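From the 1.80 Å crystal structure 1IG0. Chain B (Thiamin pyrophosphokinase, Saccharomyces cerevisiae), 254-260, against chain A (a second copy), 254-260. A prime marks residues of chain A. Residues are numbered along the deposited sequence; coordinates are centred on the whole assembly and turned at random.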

ATOM      1  N   LEU B 254      -6.937   5.815   7.811  1.00 17.61           N
ATOM      2  CA  LEU B 254      -7.215   4.738   6.869  1.00 16.98           C
ATOM      3  C   LEU B 254      -7.963   3.523   7.407  1.00 17.41           C
ATOM      4  O   LEU B 254      -7.401   2.723   8.156  1.00 16.54           O
ATOM      5  CB  LEU B 254      -5.887   4.282   6.266  1.00 17.14           C
ATOM      6  CG  LEU B 254      -4.904   5.436   6.023  1.00 17.00           C
ATOM      7  CD1 LEU B 254      -3.531   4.887   5.664  1.00 17.88           C
ATOM      8  CD2 LEU B 254      -5.435   6.345   4.918  1.00 16.79           C
ATOM      9  N   PRO B 255      -9.240   3.365   7.019  1.00 17.56           N
ATOM     10  CA  PRO B 255     -10.056   2.233   7.464  1.00 17.79           C
ATOM     11  C   PRO B 255      -9.808   1.032   6.552  1.00 19.50           C
ATOM     12  O   PRO B 255     -10.726   0.521   5.910  1.00 19.12           O
ATOM     13  CB  PRO B 255     -11.473   2.775   7.344  1.00 17.78           C
ATOM     14  CG  PRO B 255     -11.383   3.597   6.096  1.00 16.65           C
ATOM     15  CD  PRO B 255     -10.071   4.350   6.298  1.00 18.00           C
ATOM     16  N   ILE B 256      -8.556   0.597   6.499  1.00 19.52           N
ATOM     17  CA  ILE B 256      -8.166  -0.528   5.662  1.00 22.35           C
ATOM     18  C   ILE B 256      -8.722  -1.833   6.222  1.00 23.66           C
ATOM     19  O   ILE B 256      -8.528  -2.146   7.392  1.00 24.98           O
ATOM     20  CB  ILE B 256      -6.627  -0.633   5.575  1.00 21.21           C
ATOM     21  CG1 ILE B 256      -6.031   0.738   5.249  1.00 20.30           C
ATOM     22  CG2 ILE B 256      -6.227  -1.648   4.507  1.00 22.23           C
ATOM     23  CD1 ILE B 256      -4.509   0.772   5.281  1.00 19.78           C
ATOM     24  N   GLY B 257      -9.427  -2.588   5.387  1.00 25.93           N
ATOM     25  CA  GLY B 257      -9.974  -3.855   5.842  1.00 27.66           C
ATOM     26  C   GLY B 257     -11.401  -3.830   6.357  1.00 27.46           C
ATOM     27  O   GLY B 257     -12.125  -4.819   6.226  1.00 28.85           O
ATOM     28  N   GLU B 258     -11.817  -2.718   6.952  1.00 27.95           N
ATOM     29  CA  GLU B 258     -13.178  -2.627   7.462  1.00 27.39           C
ATOM     30  C   GLU B 258     -13.628  -1.186   7.680  1.00 26.94           C
ATOM     31  O   GLU B 258     -12.900  -0.373   8.249  1.00 27.25           O
ATOM     32  CB  GLU B 258     -13.307  -3.445   8.758  1.00 27.51           C
ATOM     33  CG  GLU B 258     -13.405  -2.651  10.055  1.00 28.85           C
ATOM     34  CD  GLU B 258     -13.568  -3.555  11.268  1.00 29.38           C
ATOM     35  OE1 GLU B 258     -14.275  -4.579  11.155  1.00 30.09           O
ATOM     36  OE2 GLU B 258     -13.001  -3.243  12.336  1.00 30.32           O
ATOM     37  N   ALA B 259     -14.830  -0.877   7.206  1.00 26.10           N
ATOM     38  CA  ALA B 259     -15.393   0.457   7.349  1.00 25.64           C
ATOM     39  C   ALA B 259     -15.704   0.713   8.813  1.00 25.45           C
ATOM     40  O   ALA B 259     -15.869  -0.223   9.595  1.00 26.08           O
ATOM     41  CB  ALA B 259     -16.662   0.577   6.523  1.00 25.55           C
ATOM     42  N   THR B 260     -15.777   1.984   9.188  1.00 23.62           N
ATOM     43  CA  THR B 260     -16.079   2.341  10.563  1.00 23.38           C
ATOM     44  C   THR B 260     -16.660   3.745  10.620  1.00 22.72           C
ATOM     45  O   THR B 260     -17.038   4.317   9.597  1.00 23.38           O
ATOM     46  CB  THR B 260     -14.815   2.262  11.458  1.00 23.29           C
ATOM     47  OG1 THR B 260     -15.180   2.474  12.829  1.00 22.54           O
ATOM     48  CG2 THR B 260     -13.789   3.307  11.035  1.00 24.08           C
TER
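Chain A (254-260) LPIGEAT

Two backbone amides meet head to head at the centre of this contact: Gly257 N lies 2.9 Å from Gly257′ N, a distance usually reserved for a hydrogen bond, yet both atoms are donors and no such bond can form between them. No direct hydrogen bond joins the two stretches anywhere. Two waters supply polar links between the stretches. Water 1 donates to Gly257 O at 2.6 Å and to Pro255′ O at 2.8 Å; water 2 repeats the arrangement with the chains exchanged, donating to Pro255 O at 2.6 Å and to Gly257′ O at 2.7 Å. Carbonyls from both chains, which could not satisfy each other, are thus tied together by donors that belong to neither.

The register is that of a near-twofold pair, like residue against like: Gly257 CA is 3.6 Å from Gly257′ CA, and Glu258 CA is 4.6 Å from Glu258′ CA. The two stretches run in the same direction, touch at the glycines and spread apart on leaving them. Chain A does not add a strand to chain B here. Around the glycines both chains are loop, each bent at positive phi, 94/-32 for Gly257 and 79/-12 for Gly257′. Just before the bend, each copy has a weak internal hydrogen bond, Ile256 N to Leu254 O and Ile256′ N to Leu254′ O, both 2.9 Å.

Glycine is favoured here by the fold of each chain more than by the neighbour. At Gly257 a CB would jam against the carbonyl oxygen of the preceding residue, and at Gly257′ positive phi alone favours glycine. In both copies a CB would point away from the partner, so the close approach is a matter of main chain on main chain. Pro255 O reaches Gly257′ CA at 3.8 Å, and Gly257 CA sits 4.2 Å from Pro255′ O.

Beyond the glycines the carbonyls pass close to amides without bonding: Gly257 O is 3.3 Å from Glu258′ N, and Gly257′ O is 3.5 Å from Ala259 N, both at poor angles. The CA-to-CB bonds of Glu258 and Glu258′ point away from the partner stretch, and neither carboxylate reaches it.

The apolar side-chain contact is a single pair, Ile256 CG2 against Ile256′ CG2 at 4.0 Å, both residues in the m, t rotamer. The leucines and threonines at the ends of the stretches make no contact. The rule is compact: bend both chains at a glycine, bridge the carbonyls with water, and let one buried isoleucine pair pack beside the glycine contact.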

ATOM      1  N   LEU A 254      -7.121  -9.538  -2.477  1.00 18.85           N
ATOM      2  CA  LEU A 254      -7.144  -8.553  -1.401  1.00 18.10           C
ATOM      3  C   LEU A 254      -8.474  -7.874  -1.097  1.00 18.27           C
ATOM      4  O   LEU A 254      -8.924  -7.012  -1.849  1.00 18.47           O
ATOM      5  CB  LEU A 254      -6.100  -7.479  -1.715  1.00 17.40           C
ATOM      6  CG  LEU A 254      -4.833  -8.034  -2.384  1.00 16.25           C
ATOM      7  CD1 LEU A 254      -3.973  -6.890  -2.901  1.00 17.45           C
ATOM      8  CD2 LEU A 254      -4.052  -8.903  -1.399  1.00 17.19           C
ATOM      9  N   PRO A 255      -9.113  -8.247   0.025  1.00 18.62           N
ATOM     10  CA  PRO A 255     -10.393  -7.655   0.423  1.00 18.81           C
ATOM     11  C   PRO A 255     -10.107  -6.362   1.176  1.00 19.61           C
ATOM     12  O   PRO A 255     -10.384  -6.249   2.369  1.00 19.74           O
ATOM     13  CB  PRO A 255     -10.987  -8.725   1.325  1.00 18.66           C
ATOM     14  CG  PRO A 255      -9.781  -9.234   2.037  1.00 18.30           C
ATOM     15  CD  PRO A 255      -8.769  -9.377   0.908  1.00 18.50           C
ATOM     16  N   ILE A 256      -9.549  -5.389   0.467  1.00 20.48           N
ATOM     17  CA  ILE A 256      -9.183  -4.118   1.069  1.00 21.59           C
ATOM     18  C   ILE A 256     -10.385  -3.264   1.446  1.00 23.05           C
ATOM     19  O   ILE A 256     -11.269  -3.018   0.628  1.00 24.18           O
ATOM     20  CB  ILE A 256      -8.255  -3.320   0.123  1.00 20.34           C
ATOM     21  CG1 ILE A 256      -7.070  -4.199  -0.291  1.00 20.86           C
ATOM     22  CG2 ILE A 256      -7.752  -2.057   0.817  1.00 20.37           C
ATOM     23  CD1 ILE A 256      -6.127  -3.541  -1.291  1.00 19.89           C
ATOM     24  N   GLY A 257     -10.412  -2.829   2.702  1.00 24.25           N
ATOM     25  CA  GLY A 257     -11.494  -1.987   3.182  1.00 26.90           C
ATOM     26  C   GLY A 257     -12.798  -2.674   3.547  1.00 27.57           C
ATOM     27  O   GLY A 257     -13.664  -2.063   4.176  1.00 28.01           O
ATOM     28  N   GLU A 258     -12.947  -3.939   3.167  1.00 28.61           N
ATOM     29  CA  GLU A 258     -14.178  -4.661   3.461  1.00 28.38           C
ATOM     30  C   GLU A 258     -13.998  -6.175   3.402  1.00 27.23           C
ATOM     31  O   GLU A 258     -13.465  -6.709   2.431  1.00 27.06           O
ATOM     32  CB  GLU A 258     -15.254  -4.230   2.464  1.00 30.72           C
ATOM     33  CG  GLU A 258     -16.601  -4.894   2.635  1.00 32.88           C
ATOM     34  CD  GLU A 258     -17.580  -4.479   1.552  1.00 34.11           C
ATOM     35  OE1 GLU A 258     -17.354  -4.824   0.371  1.00 33.78           O
ATOM     36  OE2 GLU A 258     -18.573  -3.801   1.882  1.00 34.68           O
ATOM     37  N   ALA A 259     -14.448  -6.861   4.446  1.00 26.06           N
ATOM     38  CA  ALA A 259     -14.352  -8.313   4.499  1.00 25.44           C
ATOM     39  C   ALA A 259     -15.378  -8.921   3.547  1.00 24.99           C
ATOM     40  O   ALA A 259     -16.416  -8.318   3.267  1.00 25.12           O
ATOM     41  CB  ALA A 259     -14.604  -8.804   5.917  1.00 26.04           C
ATOM     42  N   THR A 260     -15.081 -10.113   3.043  1.00 23.42           N
ATOM     43  CA  THR A 260     -15.991 -10.793   2.136  1.00 23.18           C
ATOM     44  C   THR A 260     -15.776 -12.298   2.207  1.00 23.21           C
ATOM     45  O   THR A 260     -15.044 -12.791   3.063  1.00 23.71           O
ATOM     46  CB  THR A 260     -15.798 -10.316   0.677  1.00 23.30           C
ATOM     47  OG1 THR A 260     -16.867 -10.821  -0.134  1.00 24.29           O
ATOM     48  CG2 THR A 260     -14.469 -10.807   0.119  1.00 22.99           C
TER
HETATM   49  O   HOH W   1     -11.018  -6.818   5.006  1.00 18.82           O
HETATM   50  O   HOH W   2     -13.105   0.516   4.749  1.00 20.65           O